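Local coordinates for apolipophorin-3b (PDB 1AEP), which helps load diacylglycerol into lipophorin by covering the expanding hydrophobic surface, and so supports lipid transport in the hemolymph during insect flight, at residues Val19-Glu24 / Ser103-Val108; Leu29-Pro34 / Leu38-Glu43; Thr50-Val55 / Arg79-Ser84; Gln61-His66 / Gln73-Ala78. One frame throughout, in Å; residues are numbered along the deposited sequence.

Contact 1: Val19-Glu24 / Ser103-Val108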
# COMPACT_ATOMS: atom_id res chain seq x y z
N VAL A 19 4.92 -4.75 -7.40
CA VAL A 19 6.12 -4.74 -8.21
C VAL A 19 5.90 -4.20 -9.62
O VAL A 19 6.66 -3.37 -10.12
CB VAL A 19 6.75 -6.12 -8.24
CG1 VAL A 19 7.71 -6.17 -9.42
CG2 VAL A 19 7.47 -6.38 -6.93
N ASN A 20 4.87 -4.72 -10.26
CA ASN A 20 4.48 -4.35 -11.61
C ASN A 20 4.10 -2.87 -11.71
O ASN A 20 4.68 -2.13 -12.50
CB ASN A 20 3.28 -5.28 -11.90
CG ASN A 20 3.74 -6.68 -12.27
OD1 ASN A 20 4.93 -6.93 -12.50
ND2 ASN A 20 2.76 -7.55 -12.43
N ALA A 21 3.14 -2.46 -10.85
CA ALA A 21 2.67 -1.09 -10.72
C ALA A 21 3.85 -0.15 -10.70
O ALA A 21 3.90 0.82 -11.43
CB ALA A 21 1.88 -0.88 -9.41
N ALA A 22 4.85 -0.47 -9.87
CA ALA A 22 6.05 0.35 -9.82
C ALA A 22 6.83 0.40 -11.14
O ALA A 22 7.32 1.45 -11.51
CB ALA A 22 6.91 0.02 -8.64
N HIS A 23 6.91 -0.74 -11.85
CA HIS A 23 7.61 -0.78 -13.13
C HIS A 23 7.05 0.30 -14.05
O HIS A 23 7.78 1.04 -14.70
CB HIS A 23 7.44 -2.16 -13.86
CG HIS A 23 8.25 -2.39 -15.15
ND1 HIS A 23 9.61 -2.69 -15.13
CD2 HIS A 23 7.87 -2.35 -16.49
CE1 HIS A 23 10.02 -2.82 -16.41
NE2 HIS A 23 9.00 -2.62 -17.26
N GLU A 24 5.71 0.33 -14.12
CA GLU A 24 4.92 1.25 -14.93
C GLU A 24 5.05 2.70 -14.63
O GLU A 24 4.86 3.54 -15.51
CB GLU A 24 3.45 0.83 -15.00
CG GLU A 24 3.28 -0.24 -16.08
CD GLU A 24 2.07 0.04 -16.88
OE1 GLU A 24 2.23 1.09 -17.68
OE2 GLU A 24 1.06 -0.62 -16.81
N SER A 103 8.79 4.63 -3.74
CA SER A 103 9.27 4.23 -2.45
C SER A 103 8.08 3.88 -1.59
O SER A 103 8.03 2.82 -0.97
CB SER A 103 10.18 5.30 -1.84
OG SER A 103 9.64 5.82 -0.64
N ALA A 104 7.11 4.80 -1.59
CA ALA A 104 5.92 4.58 -0.83
C ALA A 104 5.36 3.20 -1.13
O ALA A 104 5.07 2.43 -0.23
CB ALA A 104 4.94 5.72 -1.08
N LEU A 105 5.28 2.86 -2.42
CA LEU A 105 4.78 1.58 -2.84
C LEU A 105 5.59 0.44 -2.28
O LEU A 105 5.08 -0.56 -1.76
CB LEU A 105 4.73 1.43 -4.37
CG LEU A 105 3.61 2.18 -5.10
CD1 LEU A 105 3.81 1.95 -6.59
CD2 LEU A 105 2.22 1.62 -4.75
N THR A 106 6.86 0.62 -2.39
CA THR A 106 7.77 -0.37 -1.91
C THR A 106 7.68 -0.57 -0.41
O THR A 106 7.72 -1.68 0.06
CB THR A 106 9.15 -0.09 -2.45
OG1 THR A 106 9.00 0.05 -3.85
CG2 THR A 106 10.00 -1.28 -2.15
N ASN A 107 7.52 0.50 0.35
CA ASN A 107 7.40 0.37 1.79
C ASN A 107 6.10 -0.32 2.23
O ASN A 107 6.07 -1.03 3.24
CB ASN A 107 7.41 1.73 2.46
CG ASN A 107 8.70 2.42 2.22
OD1 ASN A 107 8.79 3.65 2.38
ND2 ASN A 107 9.68 1.64 1.80
N VAL A 108 5.01 -0.12 1.49
CA VAL A 108 3.73 -0.74 1.85
C VAL A 108 3.82 -2.24 1.70
O VAL A 108 3.27 -3.01 2.49
CB VAL A 108 2.61 -0.14 1.00
CG1 VAL A 108 1.35 -0.96 1.11
CG2 VAL A 108 2.35 1.25 1.52
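The helical turn that carries Leu105 toward Ala21 and Ala22 is closed by a backbone bond from Asn107 N to Ser103 O, 2.7 Å long. Such bonds keep the peptide groups occupied within their own helix. The hydroxyl of Thr106 is likewise kept at home, because OG1 is hydrogen-bonded to Gln102 O one turn back. What remains for the contact is apolar. A single methyl of Leu105 does the touching. Its CD1 lies 4.2 Å from Ala22 CB. The same methyl is 4.4 Å from Ala21 CB, so it meets two successive alanine methyls of the other helix. The torsions explain this reach. Leu105 CG is anti to the carbonyl carbon (chi1 -75°), and CD1 continues the chain fully extended from CA (chi2 177°). The small alanines let the backbones come fairly near, with Ala22 CA and Leu105 CA 7.2 Å apart. The interface is small, 92 Å² in all, and is van der Waals packing without directional bonds. Ala21 and Leu105 are buried. The two segments run in roughly opposing directions, at a slant, and join helix 7-25 to helix 94-121 inside the bundle of amphipathic helices. Leu105 also packs on Ile18 and Leu25 of helix 7-25 and on Phe48 of helix 36-63, while Val108 rests on Ile52 and on Thr141 of helix 131-154.

Contact 2: Leu29-Pro34 / Leu38-Glu43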
# COMPACT_ATOMS: atom_id res chain seq x y z
N LEU A 29 6.90 8.94 -17.87
CA LEU A 29 7.87 9.84 -18.49
C LEU A 29 7.72 9.98 -20.00
O LEU A 29 8.31 10.88 -20.61
CB LEU A 29 9.30 9.35 -18.15
CG LEU A 29 9.73 9.60 -16.70
CD1 LEU A 29 9.58 8.31 -15.89
CD2 LEU A 29 11.18 10.06 -16.70
N GLY A 30 6.94 9.08 -20.58
CA GLY A 30 6.70 9.06 -22.02
C GLY A 30 5.48 9.87 -22.42
O GLY A 30 5.10 9.92 -23.60
N LEU A 31 4.86 10.50 -21.43
CA LEU A 31 3.70 11.33 -21.64
C LEU A 31 4.06 12.60 -22.37
O LEU A 31 5.20 13.05 -22.32
CB LEU A 31 3.04 11.78 -20.31
CG LEU A 31 1.77 11.00 -19.98
CD1 LEU A 31 1.99 9.52 -20.31
CD2 LEU A 31 1.41 11.20 -18.51
N PRO A 32 3.06 13.17 -23.05
CA PRO A 32 3.23 14.39 -23.80
C PRO A 32 4.05 15.46 -23.09
O PRO A 32 5.11 15.86 -23.55
CB PRO A 32 1.83 14.87 -24.18
CG PRO A 32 0.86 13.72 -23.88
CD PRO A 32 1.65 12.67 -23.12
N THR A 33 3.54 15.94 -21.95
CA THR A 33 4.25 16.95 -21.20
C THR A 33 4.78 16.43 -19.89
O THR A 33 4.30 15.39 -19.39
CB THR A 33 3.36 18.20 -20.93
OG1 THR A 33 2.73 18.58 -22.12
CG2 THR A 33 4.13 19.40 -20.31
N PRO A 34 5.80 17.10 -19.36
CA PRO A 34 6.39 16.75 -18.08
C PRO A 34 5.47 17.28 -16.98
O PRO A 34 5.65 17.05 -15.80
CB PRO A 34 7.80 17.39 -17.98
CG PRO A 34 8.00 18.22 -19.24
CD PRO A 34 6.75 18.01 -20.10
N LEU A 38 3.02 14.79 -14.28
CA LEU A 38 3.11 15.20 -12.90
C LEU A 38 1.77 15.26 -12.22
O LEU A 38 1.63 14.93 -11.04
CB LEU A 38 3.78 16.56 -12.75
CG LEU A 38 3.83 17.17 -11.34
CD1 LEU A 38 4.45 16.20 -10.33
CD2 LEU A 38 4.73 18.37 -11.44
N ASN A 39 0.78 15.72 -12.96
CA ASN A 39 -0.56 15.87 -12.47
C ASN A 39 -1.22 14.52 -12.33
O ASN A 39 -1.93 14.22 -11.35
CB ASN A 39 -1.32 16.81 -13.42
CG ASN A 39 -1.48 18.19 -12.84
OD1 ASN A 39 -2.44 18.47 -12.12
ND2 ASN A 39 -0.52 19.05 -13.14
N LEU A 40 -0.91 13.68 -13.31
CA LEU A 40 -1.42 12.32 -13.31
C LEU A 40 -0.94 11.60 -12.04
O LEU A 40 -1.70 11.11 -11.20
CB LEU A 40 -0.96 11.61 -14.62
CG LEU A 40 -0.81 10.09 -14.47
CD1 LEU A 40 -2.10 9.39 -14.85
CD2 LEU A 40 0.29 9.50 -15.30
N LEU A 41 0.37 11.57 -11.89
CA LEU A 41 1.00 10.97 -10.75
C LEU A 41 0.46 11.48 -9.41
O LEU A 41 0.11 10.70 -8.51
CB LEU A 41 2.51 11.34 -10.93
CG LEU A 41 3.36 10.13 -11.18
CD1 LEU A 41 2.53 9.23 -12.06
CD2 LEU A 41 4.66 10.49 -11.83
N THR A 42 0.46 12.79 -9.27
CA THR A 42 0.04 13.35 -8.02
C THR A 42 -1.31 12.85 -7.63
O THR A 42 -1.57 12.53 -6.48
CB THR A 42 0.06 14.82 -8.06
OG1 THR A 42 1.41 15.18 -8.18
CG2 THR A 42 -0.39 15.21 -6.65
N GLU A 43 -2.13 12.77 -8.66
CA GLU A 43 -3.48 12.30 -8.50
C GLU A 43 -3.51 10.89 -8.02
O GLU A 43 -4.12 10.56 -7.00
CB GLU A 43 -4.14 12.37 -9.88
CG GLU A 43 -5.63 12.07 -9.82
CD GLU A 43 -6.35 12.52 -11.06
OE1 GLU A 43 -6.50 11.83 -12.04
OE2 GLU A 43 -6.80 13.78 -10.98
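Apolar packing between Leu31 and Leu40 carries the contact. One methyl of each meets the other, with Leu31 CD2 3.8 Å from Leu40 CD2. The two side chains cross at about a right angle, so they meet at their ends and do not lie alongside. Leu40 CG is turned anti to the backbone N (chi1 152°), which swings its branch toward the loop. Val156 also packs on Leu31, and Ala155 and Thr28 on Leu40, so the pair belongs to a small apolar cluster at this end of the molecule. The second touch is between a backbone oxygen and a methylene. Pro34 O lies 3.6 Å from Leu38 CB, where the chain enters helix 36-63. Polar bonds stay within the helix. Leu38 O accepts two of them, both from Thr42. Thr42 OG1 reaches Leu38 O at 2.9 Å, tilted 21° from the carbonyl plane. Thr42 N reaches Leu38 O at 3.0 Å from the opposite face of that plane. Two donors thus hold Leu38 O, and one of them ties the threonine hydroxyl to its own helix. Before the helix, Thr33 N makes a weak bond to Glu36 OE1. Loop 29-34 thus meets segment 38-43 by one methyl pair and one oxygen-methylene touch, with no polar bond between the two. Apolar contacts set no strict direction and may yield more easily than polar bonds.

Contact 3: Thr50-Val55 / Arg79-Ser84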
# COMPACT_ATOMS: atom_id res chain seq x y z
N THR A 50 -5.09 7.62 -0.09
CA THR A 50 -6.45 7.68 0.45
C THR A 50 -6.95 6.33 0.90
O THR A 50 -7.57 6.18 1.94
CB THR A 50 -7.44 8.39 -0.50
OG1 THR A 50 -7.29 9.79 -0.49
CG2 THR A 50 -8.90 7.99 -0.35
N LYS A 51 -6.72 5.36 0.04
CA LYS A 51 -7.12 4.01 0.30
C LYS A 51 -6.33 3.37 1.44
O LYS A 51 -6.92 2.78 2.34
CB LYS A 51 -7.02 3.20 -0.97
CG LYS A 51 -8.16 3.51 -1.91
CD LYS A 51 -9.45 2.90 -1.44
CE LYS A 51 -10.65 3.24 -2.32
NZ LYS A 51 -11.96 3.03 -1.69
N ILE A 52 -4.99 3.48 1.42
CA ILE A 52 -4.12 2.94 2.46
C ILE A 52 -4.44 3.50 3.84
O ILE A 52 -4.37 2.84 4.88
CB ILE A 52 -2.67 3.24 2.15
CG1 ILE A 52 -2.34 2.33 0.99
CG2 ILE A 52 -1.78 2.92 3.35
CD1 ILE A 52 -1.83 0.98 1.49
N ALA A 53 -4.81 4.75 3.85
CA ALA A 53 -5.19 5.34 5.09
C ALA A 53 -6.52 4.76 5.59
O ALA A 53 -6.82 4.72 6.79
CB ALA A 53 -5.25 6.83 4.82
N GLU A 54 -7.35 4.31 4.66
CA GLU A 54 -8.64 3.74 5.02
C GLU A 54 -8.44 2.48 5.83
O GLU A 54 -9.09 2.28 6.86
CB GLU A 54 -9.43 3.35 3.78
CG GLU A 54 -10.91 3.70 3.81
CD GLU A 54 -11.42 3.98 2.43
OE1 GLU A 54 -11.82 3.12 1.70
OE2 GLU A 54 -11.32 5.28 2.12
N VAL A 55 -7.55 1.64 5.32
CA VAL A 55 -7.15 0.37 5.89
C VAL A 55 -6.61 0.60 7.27
O VAL A 55 -7.07 0.04 8.27
CB VAL A 55 -6.02 -0.17 5.00
CG1 VAL A 55 -5.33 -1.36 5.57
CG2 VAL A 55 -6.57 -0.52 3.65
N ARG A 79 -0.30 2.22 12.10
CA ARG A 79 0.37 3.50 12.22
C ARG A 79 1.48 3.62 11.20
O ARG A 79 1.61 4.60 10.50
CB ARG A 79 0.93 3.79 13.60
CG ARG A 79 -0.09 4.43 14.54
CD ARG A 79 0.46 4.83 15.90
NE ARG A 79 -0.56 4.88 16.97
CZ ARG A 79 -1.62 5.70 17.03
NH1 ARG A 79 -1.87 6.61 16.07
NH2 ARG A 79 -2.46 5.61 18.07
N ASN A 80 2.27 2.57 11.13
CA ASN A 80 3.37 2.51 10.20
C ASN A 80 2.96 2.60 8.75
O ASN A 80 3.59 3.34 7.99
CB ASN A 80 4.15 1.23 10.43
CG ASN A 80 5.10 1.52 11.50
OD1 ASN A 80 6.21 2.00 11.25
ND2 ASN A 80 4.63 1.35 12.77
N LEU A 81 1.92 1.84 8.35
CA LEU A 81 1.45 1.89 6.99
C LEU A 81 1.18 3.32 6.64
O LEU A 81 1.55 3.81 5.59
CB LEU A 81 0.10 1.23 6.88
CG LEU A 81 0.21 -0.20 6.48
CD1 LEU A 81 -1.23 -0.68 6.37
CD2 LEU A 81 0.87 -0.22 5.15
N ASN A 82 0.55 4.02 7.59
CA ASN A 82 0.22 5.42 7.43
C ASN A 82 1.44 6.31 7.27
O ASN A 82 1.42 7.31 6.57
CB ASN A 82 -0.51 5.92 8.64
CG ASN A 82 -1.06 7.25 8.27
OD1 ASN A 82 -1.74 7.36 7.24
ND2 ASN A 82 -0.74 8.23 9.09
N ASN A 83 2.51 5.95 7.94
CA ASN A 83 3.70 6.76 7.86
C ASN A 83 4.44 6.64 6.55
O ASN A 83 5.11 7.56 6.09
CB ASN A 83 4.60 6.66 9.10
CG ASN A 83 3.83 7.13 10.33
OD1 ASN A 83 4.35 7.13 11.46
ND2 ASN A 83 2.57 7.53 10.13
N SER A 84 4.32 5.50 5.92
CA SER A 84 5.01 5.36 4.68
C SER A 84 4.30 5.98 3.50
O SER A 84 4.86 6.05 2.42
CB SER A 84 5.60 3.99 4.41
OG SER A 84 4.64 3.00 4.57
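Helices 50-55 and 79-83 run antiparallel, with 168° between their directions and 9.0 Å between their axes at closest approach. The backbones come nearest at Ala53 and Asn82, whose CA atoms are 5.9 Å apart. Leu81 is the main side chain of the contact and meets two residues one turn apart on the other helix. Its CD1 lies 4.2 Å from Val55 CG1. Nearer the backbone, Leu81 CB is 4.3 Å from Ile52 CG2. The same Ile52 methyl also lies against the carbonyl oxygen of Leu81. With CG1 anti to the carbonyl carbon (chi1 -72°), Ile52 CG2 falls anti to the backbone N and is the branch that meets Leu81. Beside this pair, Asn82 swings its amide toward the other helix, with CG anti to the backbone N (chi1 -168°). Its OD1 comes to 4.3 Å from Ala53 CB, a loose touch. Asn82 is a known N-glycosylation site, but no sugar is present here. ND2, the atom that would carry it, lies farther from Ala53 than OD1. The charges of segment 50-55 lie away from the interface, where Lys51 NZ and Glu54 OE1 form a weak salt bridge of 3.4 Å. On the other segment Ser84 OG is bonded to Gln111 NE2 of helix 94-121. Ile52, Val55 and Leu81 are buried. Val108 of helix 94-121 packs on Ile52, and Ala137 of helix 131-154 on Val55. Aliphatic groups face inward and the polar side chains lie to the side or outside, as in amphipathic helices. Packing without directional bonds is consistent with a bundle that may open on lipid.

Contact 4: Gln61-His66 / Gln73-Ala78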
# COMPACT_ATOMS: atom_id res chain seq x y z
N GLN A 61 -9.15 0.11 14.47
CA GLN A 61 -10.43 -0.20 15.09
C GLN A 61 -10.53 -1.61 15.58
O GLN A 61 -11.06 -1.93 16.65
CB GLN A 61 -11.48 -0.06 14.00
CG GLN A 61 -12.88 0.07 14.59
CD GLN A 61 -13.89 -0.66 13.76
OE1 GLN A 61 -14.76 -1.31 14.33
NE2 GLN A 61 -13.74 -0.56 12.43
N GLU A 62 -9.98 -2.46 14.77
CA GLU A 62 -9.96 -3.85 15.10
C GLU A 62 -9.13 -4.07 16.35
O GLU A 62 -9.52 -4.78 17.28
CB GLU A 62 -9.33 -4.56 13.92
CG GLU A 62 -9.46 -6.09 14.01
CD GLU A 62 -10.88 -6.53 14.01
OE1 GLU A 62 -11.81 -5.83 13.59
OE2 GLU A 62 -11.01 -7.73 14.50
N ALA A 63 -7.96 -3.45 16.36
CA ALA A 63 -7.04 -3.60 17.46
C ALA A 63 -7.71 -3.30 18.78
O ALA A 63 -7.39 -3.87 19.81
CB ALA A 63 -5.85 -2.67 17.23
N GLU A 64 -8.64 -2.37 18.72
CA GLU A 64 -9.36 -1.94 19.88
C GLU A 64 -10.16 -3.05 20.48
O GLU A 64 -10.59 -2.95 21.63
CB GLU A 64 -10.41 -0.88 19.50
CG GLU A 64 -9.96 0.54 19.71
CD GLU A 64 -8.97 0.76 20.82
OE1 GLU A 64 -9.33 0.21 21.94
OE2 GLU A 64 -7.98 1.48 20.71
N LYS A 65 -10.43 -4.08 19.69
CA LYS A 65 -11.25 -5.17 20.19
C LYS A 65 -10.50 -6.33 20.80
O LYS A 65 -11.11 -7.18 21.44
CB LYS A 65 -12.02 -5.83 19.11
CG LYS A 65 -12.44 -4.89 18.04
CD LYS A 65 -13.44 -5.56 17.14
CE LYS A 65 -14.20 -4.61 16.24
NZ LYS A 65 -14.81 -5.30 15.08
N HIS A 66 -9.20 -6.37 20.59
CA HIS A 66 -8.42 -7.46 21.11
C HIS A 66 -7.54 -7.06 22.27
O HIS A 66 -7.44 -5.87 22.56
CB HIS A 66 -7.73 -8.24 20.00
CG HIS A 66 -8.77 -8.54 19.00
ND1 HIS A 66 -9.64 -9.61 19.16
CD2 HIS A 66 -9.09 -7.87 17.90
CE1 HIS A 66 -10.43 -9.59 18.12
NE2 HIS A 66 -10.14 -8.55 17.34
N GLN A 73 0.61 -4.59 18.51
CA GLN A 73 1.28 -4.78 17.27
C GLN A 73 0.42 -4.48 16.06
O GLN A 73 0.96 -4.11 15.03
CB GLN A 73 1.69 -6.23 17.25
CG GLN A 73 2.89 -6.43 18.20
CD GLN A 73 3.68 -7.68 17.89
OE1 GLN A 73 4.74 -7.61 17.22
NE2 GLN A 73 3.18 -8.81 18.41
N LEU A 74 -0.89 -4.70 16.19
CA LEU A 74 -1.82 -4.46 15.11
C LEU A 74 -1.95 -2.97 14.86
O LEU A 74 -1.85 -2.47 13.73
CB LEU A 74 -3.18 -5.11 15.38
CG LEU A 74 -4.13 -4.84 14.22
CD1 LEU A 74 -3.40 -5.24 12.96
CD2 LEU A 74 -5.36 -5.68 14.38
N ASN A 75 -2.14 -2.26 15.96
CA ASN A 75 -2.24 -0.82 15.97
C ASN A 75 -0.96 -0.23 15.41
O ASN A 75 -0.97 0.69 14.60
CB ASN A 75 -2.49 -0.36 17.41
CG ASN A 75 -3.20 0.96 17.51
OD1 ASN A 75 -2.57 2.01 17.38
ND2 ASN A 75 -4.53 0.90 17.74
N ALA A 76 0.16 -0.80 15.83
CA ALA A 76 1.46 -0.36 15.34
C ALA A 76 1.54 -0.45 13.84
O ALA A 76 1.90 0.51 13.16
CB ALA A 76 2.53 -1.28 15.90
N PHE A 77 1.25 -1.62 13.30
CA PHE A 77 1.31 -1.85 11.89
C PHE A 77 0.55 -0.80 11.13
O PHE A 77 1.03 -0.21 10.18
CB PHE A 77 0.77 -3.21 11.59
CG PHE A 77 0.56 -3.49 10.13
CD1 PHE A 77 1.60 -3.48 9.21
CD2 PHE A 77 -0.68 -3.90 9.66
CE1 PHE A 77 1.40 -3.81 7.88
CE2 PHE A 77 -0.91 -4.21 8.33
CZ PHE A 77 0.13 -4.14 7.41
N ALA A 78 -0.67 -0.58 11.58
CA ALA A 78 -1.46 0.41 10.95
C ALA A 78 -0.75 1.76 10.93
O ALA A 78 -0.63 2.39 9.89
CB ALA A 78 -2.73 0.55 11.72
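Ala63 is the tight spot, wedged against Leu74 and Asn75 where the two backbones come closest. Its CB lies 4.1 Å from Leu74 CB. The same methyl is 3.8 Å from Asn75 ND2; the amide points its nitrogen at the methyl, and OD1 stays farther off. Leu74 CG is anti to the backbone N (chi1 -179°), and CD2 comes to 4.0 Å from Ala63 N, so the leucine methyl sits against the backbone of Ala63, and its chain crosses that of Glu62 obliquely. Glu62 forms the border. Its CG packs 4.1 Å from Leu74 CD2, then the chain bends at chi2 and leads the carboxylate away. The side beyond is polar and looser. His66 NE2 donates to Glu62 OE2 at 3.1 Å, nearly straight at 164°. The acceptor lies in the plane of the imidazole, but the donor stands 45° out of the carboxylate plane. Lys65 NZ adds a weak salt bridge to Glu62 OE1, 3.4 Å, from an exposed position. Lys65 CB also covers part of one face of the His66 ring. With an alanine in place of Glu62, His66 and Lys65 would probably lose their shared carboxylate, the ring would be freer to turn, and Leu74 would be less covered. A type I turn from Ala63 to His66 leads the chain on toward helix 69-83. On the inner side Leu74 packs on Leu59 and on Leu134 of helix 131-154, Glu62 touches Ala133, and Phe77 meets Trp112 of helix 94-121 edge-to-face.

Overall arrangement
Contact 1 opens first and closes last, bringing helix 7-25 to helix 94-121. The others form between its segments: contact 2, then contact 3 with contact 4 within it. Contact 2 lies at the join of helices 7-25 and 36-63. Contacts 3 and 4 share helices 36-63 and 69-83, with contact 4 at their turn and contact 3 farther down the same pair, centres about 13 Å apart. Contacts 1 and 3 touch in the interior, where Val108 meets Ile52 and Leu81, though their centres are about 15 Å apart. Contacts 2 and 4 lie on opposite sides of the chain's centre, about 37 Å between centres. The apolar middle is thus shared and the ends are turns. This suits a soluble bundle that could open to cover lipid.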